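Epimerase family protein SDR39U1 (PDB 4B4O) probably acts as an NADP-dependent oxidoreductase, binding NADPH in a Rossmann-type fold of the short-chain dehydrogenase/reductase family. Local coordinates at residues N21-E26 / A205-H210; E84-L89 / E140-L145; I195-G200 / Q278-E283. The protein carries 3 engineered substitutions. One frame throughout, in Å; residues are numbered along the deposited sequence.

Contact 1. Residues N21-E26 / A205-H210; sequences NARGHE and ALEANH
E207 offers its carboxylate to both R23 and H25, a useful example of one surface acid serving two basic side chains that lie two residues apart. R23 presents the long edge of its guanidinium side-on in a salt bridge. R23 NH2 donates to E207 OE1 at 2.8 Å, using the syn lone pair, while R23 NE reaches E207 OE2 at 3.1 Å from the syn side but well out of the carboxylate plane. The two flat groups are therefore twisted by 34°, although both oxygens stay near the guanidinium plane. A bend at chi3 (69°) turns this edge toward the acid.

H25 takes up the other side of OE2. Its NE2 donates to E207 OE2 at 2.7 Å, almost within the imidazole plane, and meets that oxygen from the anti side, with ring and carboxylate planes 72° apart. OE2 thus accepts two N-H bonds and OE1 one. The second ring nitrogen, ND1, is hydrogen-bonded to the N atom of M1, giving both imidazole nitrogens partners. Two basic neighbours are likely to favour the charged carboxylate. A glutamine in place of E207 would probably leave the R23 guanidinium without its counter-charge and set an amide NH2 against one of the donors.

R23 and H25 follow the end of helix 11-22, which closes in a Schellman motif with G24 at positive phi, whereas E207 is the last residue of helix 195-207. Next to E207, L206 packs on L20 of the first helix and on V3, A54 and V56 of the parallel sheet, while E26 opens strand 26-31, which runs parallel to strand 2-6.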
loop_
_atom_site.group_PDB
_atom_site.type_symbol
_atom_site.label_atom_id
_atom_site.label_comp_id
_atom_site.label_asym_id
_atom_site.label_seq_id
_atom_site.Cartn_x
_atom_site.Cartn_y
_atom_site.Cartn_z
ATOM N N ASN A 21 -10.398 5.643 -14.355
ATOM C CA ASN A 21 -11.012 5.683 -15.696
ATOM C C ASN A 21 -12.544 5.620 -15.594
ATOM O O ASN A 21 -13.248 6.429 -16.178
ATOM C CB ASN A 21 -10.502 4.532 -16.605
ATOM C CG ASN A 21 -9.101 4.771 -17.171
ATOM O OD1 ASN A 21 -8.605 5.889 -17.200
ATOM N ND2 ASN A 21 -8.473 3.712 -17.645
ATOM N N ALA A 22 -13.033 4.669 -14.804
ATOM C CA ALA A 22 -14.460 4.455 -14.612
ATOM C C ALA A 22 -15.159 5.725 -14.100
ATOM O O ALA A 22 -16.302 5.997 -14.461
ATOM C CB ALA A 22 -14.673 3.292 -13.653
ATOM N N ARG A 23 -14.450 6.507 -13.284
ATOM C CA ARG A 23 -14.998 7.722 -12.674
ATOM C C ARG A 23 -14.747 8.991 -13.510
ATOM O O ARG A 23 -14.985 10.099 -13.039
ATOM C CB ARG A 23 -14.440 7.881 -11.262
ATOM C CG ARG A 23 -14.951 6.825 -10.292
ATOM C CD ARG A 23 -14.277 6.905 -8.920
ATOM N NE ARG A 23 -14.660 8.105 -8.198
ATOM C CZ ARG A 23 -15.752 8.234 -7.451
ATOM N NH1 ARG A 23 -16.591 7.228 -7.269
ATOM N NH2 ARG A 23 -16.011 9.395 -6.894
ATOM N N GLY A 24 -14.276 8.814 -14.748
ATOM C CA GLY A 24 -14.181 9.899 -15.725
ATOM C C GLY A 24 -12.829 10.579 -15.859
ATOM O O GLY A 24 -12.741 11.633 -16.471
ATOM N N HIS A 25 -11.778 9.966 -15.318
ATOM C CA HIS A 25 -10.438 10.550 -15.335
ATOM C C HIS A 25 -9.501 9.896 -16.336
ATOM O O HIS A 25 -9.622 8.712 -16.615
ATOM C CB HIS A 25 -9.848 10.466 -13.953
ATOM C CG HIS A 25 -10.748 11.026 -12.894
ATOM N ND1 HIS A 25 -11.289 12.244 -12.998
ATOM C CD2 HIS A 25 -11.198 10.493 -11.684
ATOM C CE1 HIS A 25 -12.034 12.502 -11.914
ATOM N NE2 HIS A 25 -11.977 11.432 -11.100
ATOM N N GLU A 26 -8.597 10.686 -16.919
ATOM C CA GLU A 26 -7.534 10.191 -17.800
ATOM C C GLU A 26 -6.292 9.866 -16.946
ATOM O O GLU A 26 -5.969 10.596 -16.007
ATOM C CB GLU A 26 -7.212 11.224 -18.901
ATOM N N ALA A 205 -9.009 10.969 -2.294
ATOM C CA ALA A 205 -7.961 11.948 -1.981
ATOM C C ALA A 205 -7.705 12.848 -3.189
ATOM O O ALA A 205 -7.607 14.062 -3.074
ATOM C CB ALA A 205 -6.672 11.262 -1.556
ATOM N N LEU A 206 -7.657 12.233 -4.368
ATOM C CA LEU A 206 -7.453 12.979 -5.605
ATOM C C LEU A 206 -8.626 13.911 -5.933
ATOM O O LEU A 206 -8.415 14.988 -6.405
ATOM C CB LEU A 206 -7.173 12.021 -6.770
ATOM C CG LEU A 206 -5.867 11.232 -6.695
ATOM C CD1 LEU A 206 -5.793 10.089 -7.702
ATOM C CD2 LEU A 206 -4.712 12.168 -6.949
ATOM N N GLU A 207 -9.857 13.495 -5.684
ATOM C CA GLU A 207 -11.025 14.263 -6.127
ATOM C C GLU A 207 -11.450 15.326 -5.126
ATOM O O GLU A 207 -11.777 16.435 -5.503
ATOM C CB GLU A 207 -12.212 13.335 -6.364
ATOM C CG GLU A 207 -12.041 12.402 -7.549
ATOM C CD GLU A 207 -13.230 11.472 -7.755
ATOM O OE1 GLU A 207 -14.129 11.433 -6.905
ATOM O OE2 GLU A 207 -13.298 10.793 -8.793
ATOM N N ALA A 208 -11.492 14.964 -3.845
ATOM C CA ALA A 208 -12.079 15.801 -2.813
ATOM C C ALA A 208 -11.031 16.780 -2.303
ATOM O O ALA A 208 -10.020 16.379 -1.729
ATOM C CB ALA A 208 -12.594 14.910 -1.690
ATOM N N ASN A 209 -11.275 18.069 -2.472
ATOM C CA ASN A 209 -10.239 19.040 -2.144
ATOM C C ASN A 209 -10.176 19.478 -0.655
ATOM O O ASN A 209 -9.393 20.351 -0.319
ATOM C CB ASN A 209 -10.289 20.254 -3.096
ATOM C CG ASN A 209 -11.453 21.162 -2.818
ATOM O OD1 ASN A 209 -12.203 20.943 -1.856
ATOM N ND2 ASN A 209 -11.614 22.198 -3.652
ATOM N N HIS A 210 -10.965 18.856 0.214
ATOM C CA HIS A 210 -10.823 19.040 1.662
ATOM C C HIS A 210 -9.882 18.026 2.293
ATOM O O HIS A 210 -9.557 18.120 3.491
ATOM C CB HIS A 210 -12.185 18.979 2.357
ATOM C CG HIS A 210 -12.893 17.651 2.219
ATOM N ND1 HIS A 210 -13.844 17.421 1.277
ATOM C CD2 HIS A 210 -12.773 16.475 2.944
ATOM C CE1 HIS A 210 -14.297 16.159 1.388
ATOM N NE2 HIS A 210 -13.638 15.574 2.404
#

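Contact 2. Residues E84-L89 / E140-L145; sequences ETTQLL and EAAARL
T86 and Q87 face A142 and A143 with little between the two backbones: the CA atoms of Q87 and A142 are 5.1 Å apart, those of T86 and A143 5.7 Å. The residues 84-89 lie within the long helix 72-95, whereas 140-145 takes in the last part of helix 131-143 and the chain beyond. Such proximity depends on small side chains, and alanine supplies them here.

On the side of 84-89 the methyl of T86 carries the contact, and opposite it A142. T86 CG2 stands anti to the backbone N (chi1 -59° for OG1) and points across the gap, reaching A143 N at 3.4 Å and A143 CB at 3.5 Å. The same T86 methyl, CG2, meets A142 CB at 4.0 Å, so that it rests against two consecutive residues of the other segment. Q87 joins at the margin: its CG leaves anti to the backbone N, and a bend at chi2 (128°) carries the amide back beside A142, with Q87 NE2 4.2 Å from A142 CB.

The T86 hydroxyl and the A143 carbonyl find partners elsewhere. T86 OG1 bonds to R82 O, one turn earlier in its own helix, and to N57 ND2, while A143 O accepts from W103 NE1. L105 of strand 102-108 touches both T86 and A143.

The chemistry is therefore that of a threonine that divides its two branches: its methyl makes van der Waals contact with alanines, and its hydroxyl, buried with it, is satisfied by a backbone carbonyl and an asparagine. Between these two segments the joining is by van der Waals packing rather than polar pairing, one turn along from R82, which binds NADP(+).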
loop_
_atom_site.group_PDB
_atom_site.type_symbol
_atom_site.label_atom_id
_atom_site.label_comp_id
_atom_site.label_asym_id
_atom_site.label_seq_id
_atom_site.Cartn_x
_atom_site.Cartn_y
_atom_site.Cartn_z
ATOM N N GLU A 84 13.965 7.784 -4.502
ATOM C CA GLU A 84 14.371 8.423 -5.757
ATOM C C GLU A 84 13.166 8.737 -6.610
ATOM O O GLU A 84 13.021 9.867 -7.044
ATOM C CB GLU A 84 15.393 7.589 -6.532
ATOM C CG GLU A 84 16.732 7.529 -5.832
ATOM C CD GLU A 84 17.714 6.541 -6.458
ATOM O OE1 GLU A 84 17.654 6.307 -7.705
ATOM O OE2 GLU A 84 18.613 6.055 -5.713
ATOM N N THR A 85 12.296 7.763 -6.844
ATOM C CA THR A 85 11.085 8.018 -7.642
ATOM C C THR A 85 10.210 9.091 -6.996
ATOM O O THR A 85 9.750 10.006 -7.669
ATOM C CB THR A 85 10.232 6.758 -7.888
ATOM O OG1 THR A 85 9.770 6.234 -6.639
ATOM C CG2 THR A 85 11.027 5.723 -8.669
ATOM N N THR A 86 10.030 9.012 -5.686
ATOM C CA THR A 86 9.235 10.012 -4.988
ATOM C C THR A 86 9.853 11.413 -5.116
ATOM O O THR A 86 9.161 12.391 -5.376
ATOM C CB THR A 86 9.029 9.626 -3.504
ATOM O OG1 THR A 86 8.375 8.356 -3.435
ATOM C CG2 THR A 86 8.184 10.676 -2.746
ATOM N N GLN A 87 11.156 11.501 -4.935
ATOM C CA GLN A 87 11.850 12.796 -4.955
ATOM C C GLN A 87 11.796 13.393 -6.341
ATOM O O GLN A 87 11.636 14.595 -6.509
ATOM C CB GLN A 87 13.292 12.608 -4.475
ATOM C CG GLN A 87 14.139 13.867 -4.473
ATOM C CD GLN A 87 14.822 14.128 -3.120
ATOM O OE1 GLN A 87 16.060 14.322 -3.029
ATOM N NE2 GLN A 87 14.010 14.149 -2.056
ATOM N N LEU A 88 11.884 12.527 -7.342
ATOM C CA LEU A 88 11.903 12.950 -8.735
ATOM C C LEU A 88 10.566 13.571 -9.112
ATOM O O LEU A 88 10.509 14.571 -9.825
ATOM C CB LEU A 88 12.193 11.746 -9.636
ATOM C CG LEU A 88 13.094 11.919 -10.871
ATOM C CD1 LEU A 88 14.177 12.979 -10.752
ATOM C CD2 LEU A 88 13.722 10.548 -11.175
ATOM N N LEU A 89 9.492 12.959 -8.636
ATOM C CA LEU A 89 8.152 13.493 -8.828
ATOM C C LEU A 89 7.955 14.793 -8.062
ATOM O O LEU A 89 7.405 15.764 -8.595
ATOM C CB LEU A 89 7.092 12.462 -8.399
ATOM C CG LEU A 89 6.609 11.522 -9.510
ATOM C CD1 LEU A 89 5.769 10.348 -9.006
ATOM C CD2 LEU A 89 5.847 12.344 -10.538
ATOM N N GLU A 140 8.155 9.548 3.208
ATOM C CA GLU A 140 7.245 10.673 3.327
ATOM C C GLU A 140 8.008 11.982 3.224
ATOM O O GLU A 140 7.550 12.921 2.578
ATOM C CB GLU A 140 6.431 10.572 4.628
ATOM C CG GLU A 140 5.481 9.378 4.582
ATOM C CD GLU A 140 4.628 9.160 5.840
ATOM O OE1 GLU A 140 4.619 10.017 6.749
ATOM O OE2 GLU A 140 3.947 8.099 5.887
ATOM N N ALA A 141 9.188 12.045 3.829
ATOM C CA ALA A 141 10.013 13.255 3.725
ATOM C C ALA A 141 10.318 13.581 2.264
ATOM O O ALA A 141 10.377 14.748 1.873
ATOM C CB ALA A 141 11.308 13.086 4.498
ATOM N N ALA A 142 10.557 12.541 1.474
ATOM C CA ALA A 142 10.930 12.691 0.088
ATOM C C ALA A 142 9.782 13.310 -0.718
ATOM O O ALA A 142 10.014 14.018 -1.697
ATOM C CB ALA A 142 11.345 11.345 -0.473
ATOM N N ALA A 143 8.556 13.038 -0.295
ATOM C CA ALA A 143 7.380 13.546 -0.985
ATOM C C ALA A 143 7.028 14.978 -0.603
ATOM O O ALA A 143 6.230 15.612 -1.293
ATOM C CB ALA A 143 6.182 12.634 -0.714
ATOM N N ARG A 144 7.561 15.474 0.511
ATOM C CA ARG A 144 6.997 16.676 1.137
ATOM C C ARG A 144 7.327 17.935 0.339
ATOM O O ARG A 144 8.474 18.271 0.160
ATOM C CB ARG A 144 7.486 16.820 2.585
ATOM C CG ARG A 144 7.026 18.059 3.425
ATOM C CD ARG A 144 7.033 17.636 4.872
ATOM N NE ARG A 144 6.085 16.560 5.193
ATOM C CZ ARG A 144 6.344 15.398 5.821
ATOM N NH1 ARG A 144 7.552 15.089 6.289
ATOM N NH2 ARG A 144 5.344 14.516 5.985
ATOM N N LEU A 145 6.293 18.610 -0.129
ATOM C CA LEU A 145 6.416 19.866 -0.847
ATOM C C LEU A 145 6.310 21.004 0.153
ATOM O O LEU A 145 5.516 20.936 1.086
ATOM C CB LEU A 145 5.290 20.033 -1.865
ATOM C CG LEU A 145 5.035 18.939 -2.919
ATOM C CD1 LEU A 145 3.753 19.207 -3.708
ATOM C CD2 LEU A 145 6.242 18.849 -3.851
#

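Contact 3. Residues I195-G200 / Q278-E283; sequences IGDLAG and QYSFPE
D197 reaches from its helix to two successive backbone amides of the loop opposite, one for each carboxylate oxygen. D197 OD1 accepts from S280 N at 2.8 Å, and D197 OD2 accepts from F281 N at 2.9 Å, both through their syn lone pairs; the second bond is the more bent (147° at the hydrogen, against 164°).

The side-chain conformation explains the fit. With CG beside the backbone N and anti to the carbonyl carbon (chi1 -81°), D197 projects from the first turn of helix 195-207 toward the loop, and the rotation about chi2 lays one oxygen at each amide. Y279 and F281 then border the carboxylate. The tyrosine ring stands steeply to it and brings Y279 CD2 within 3.6 Å of D197 CG, with OD2 at the ring edge. F281 likewise presents an edge: OD2 lies near its ring plane, and F281 CB is 3.6 Å from D197 OD2. S280 adds its CB, 3.7 Å from D197 OD1.

Two further partners add to the grip. The hydroxyl of Y277 is hydrogen-bonded to OD1, and a water donates to D197 OD2 and to F281 O, bridging carboxylate and loop a second time. So many donors around a buried acid would be expected to favour its ionised form. The Y279 ring also meets Y277 edge-to-face, and F281 meets the ring of H194.

A carboxylate bracketing consecutive peptide N-H groups is a compact way of fixing an irregular loop to a helix. Here it joins the Rossmann-type part of the fold, through helix 195-207, to the C-terminal DUF1731 region just before helix 284-293.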
loop_
_atom_site.group_PDB
_atom_site.type_symbol
_atom_site.label_atom_id
_atom_site.label_comp_id
_atom_site.label_asym_id
_atom_site.label_seq_id
_atom_site.Cartn_x
_atom_site.Cartn_y
_atom_site.Cartn_z
ATOM N N ILE A 195 -8.423 -4.185 -1.988
ATOM C CA ILE A 195 -7.828 -3.373 -3.034
ATOM C C ILE A 195 -8.796 -2.329 -3.561
ATOM O O ILE A 195 -8.388 -1.235 -3.892
ATOM C CB ILE A 195 -7.301 -4.206 -4.232
ATOM C CG1 ILE A 195 -6.584 -3.259 -5.216
ATOM C CG2 ILE A 195 -8.456 -4.960 -4.918
ATOM C CD1 ILE A 195 -5.254 -3.700 -5.717
ATOM N N GLY A 196 -10.075 -2.664 -3.652
ATOM C CA GLY A 196 -11.071 -1.703 -4.108
ATOM C C GLY A 196 -11.175 -0.496 -3.204
ATOM O O GLY A 196 -11.444 0.604 -3.672
ATOM N N ASP A 197 -10.966 -0.706 -1.912
ATOM C CA ASP A 197 -11.065 0.380 -0.938
ATOM C C ASP A 197 -9.794 1.218 -0.862
ATOM O O ASP A 197 -9.867 2.414 -0.592
ATOM C CB ASP A 197 -11.452 -0.159 0.439
ATOM C CG ASP A 197 -12.939 -0.417 0.565
ATOM O OD1 ASP A 197 -13.732 0.417 0.078
ATOM O OD2 ASP A 197 -13.312 -1.461 1.162
ATOM N N LEU A 198 -8.628 0.628 -1.108
ATOM C CA LEU A 198 -7.423 1.453 -1.229
ATOM C C LEU A 198 -7.534 2.327 -2.468
ATOM O O LEU A 198 -7.269 3.507 -2.414
ATOM C CB LEU A 198 -6.126 0.619 -1.263
ATOM C CG LEU A 198 -4.855 1.485 -1.285
ATOM C CD1 LEU A 198 -4.830 2.416 -0.094
ATOM C CD2 LEU A 198 -3.619 0.610 -1.275
ATOM N N ALA A 199 -7.945 1.714 -3.568
ATOM C CA ALA A 199 -8.192 2.415 -4.806
ATOM C C ALA A 199 -9.195 3.558 -4.606
ATOM O O ALA A 199 -9.026 4.665 -5.135
ATOM C CB ALA A 199 -8.698 1.417 -5.844
ATOM N N GLY A 200 -10.235 3.273 -3.820
ATOM C CA GLY A 200 -11.273 4.254 -3.487
ATOM C C GLY A 200 -10.796 5.432 -2.632
ATOM O O GLY A 200 -11.119 6.585 -2.920
ATOM N N GLN A 278 -16.382 6.142 2.209
ATOM C CA GLN A 278 -17.244 5.061 2.661
ATOM C C GLN A 278 -16.819 3.740 2.038
ATOM O O GLN A 278 -16.766 3.602 0.831
ATOM C CB GLN A 278 -18.684 5.396 2.334
ATOM C CG GLN A 278 -19.169 6.580 3.160
ATOM C CD GLN A 278 -20.646 6.894 3.018
ATOM O OE1 GLN A 278 -21.107 7.213 1.930
ATOM N NE2 GLN A 278 -21.395 6.818 4.122
ATOM N N TYR A 279 -16.495 2.780 2.897
ATOM C CA TYR A 279 -15.866 1.523 2.485
ATOM C C TYR A 279 -16.848 0.583 1.808
ATOM O O TYR A 279 -17.989 0.449 2.246
ATOM C CB TYR A 279 -15.269 0.806 3.696
ATOM C CG TYR A 279 -14.002 1.416 4.230
ATOM C CD1 TYR A 279 -14.038 2.512 5.079
ATOM C CD2 TYR A 279 -12.771 0.910 3.880
ATOM C CE1 TYR A 279 -12.885 3.076 5.586
ATOM C CE2 TYR A 279 -11.609 1.475 4.369
ATOM C CZ TYR A 279 -11.679 2.563 5.226
ATOM O OH TYR A 279 -10.522 3.113 5.730
ATOM N N SER A 280 -16.401 -0.040 0.717
ATOM C CA SER A 280 -17.175 -1.090 0.039
ATOM C C SER A 280 -17.068 -2.423 0.768
ATOM O O SER A 280 -17.999 -3.226 0.758
ATOM C CB SER A 280 -16.694 -1.264 -1.392
ATOM O OG SER A 280 -17.012 -0.121 -2.144
ATOM N N PHE A 281 -15.919 -2.661 1.393
ATOM C CA PHE A 281 -15.638 -3.938 2.058
ATOM C C PHE A 281 -14.991 -3.697 3.434
ATOM O O PHE A 281 -13.844 -4.054 3.667
ATOM C CB PHE A 281 -14.726 -4.804 1.164
ATOM C CG PHE A 281 -15.287 -5.080 -0.197
ATOM C CD1 PHE A 281 -16.270 -6.041 -0.375
ATOM C CD2 PHE A 281 -14.831 -4.386 -1.306
ATOM C CE1 PHE A 281 -16.808 -6.285 -1.638
ATOM C CE2 PHE A 281 -15.355 -4.625 -2.561
ATOM C CZ PHE A 281 -16.347 -5.570 -2.726
ATOM N N PRO A 282 -15.732 -3.078 4.348
ATOM C CA PRO A 282 -15.178 -2.811 5.681
ATOM C C PRO A 282 -14.998 -4.047 6.589
ATOM O O PRO A 282 -14.185 -4.015 7.495
ATOM C CB PRO A 282 -16.240 -1.886 6.308
ATOM C CG PRO A 282 -17.500 -2.284 5.652
ATOM C CD PRO A 282 -17.114 -2.594 4.230
ATOM N N GLU A 283 -15.776 -5.088 6.335
ATOM C CA GLU A 283 -15.757 -6.291 7.164
ATOM C C GLU A 283 -14.952 -7.360 6.418
ATOM O O GLU A 283 -15.086 -7.529 5.205
ATOM C CB GLU A 283 -17.186 -6.755 7.510
ATOM C CG GLU A 283 -17.280 -7.772 8.667
ATOM C CD GLU A 283 -17.207 -9.238 8.221
ATOM O OE1 GLU A 283 -18.063 -9.666 7.392
ATOM O OE2 GLU A 283 -16.293 -9.963 8.695
HETATM O O HOH W 1 -11.493 -2.995 2.697
#

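Overall arrangement
Helix 195-207 is the common element of contacts 1 and 3: D197 near its start meets the loop that precedes helix 284-293, and E207 at its end meets the chain after helix 11-22. Their centres are 15 Å apart, yet their nearest atoms come within about 5 Å. Contact 2 belongs to a different helix pair, on the opposite side of the chain's centre from contact 3, with 26 Å between centres; its centre is 22 Å from that of contact 1. The T86 side chain in contact 2 is about 8 Å from NADPH, and that of D197 in contact 3 about 13 Å. Contact 1 lies away from the cofactor-binding residues.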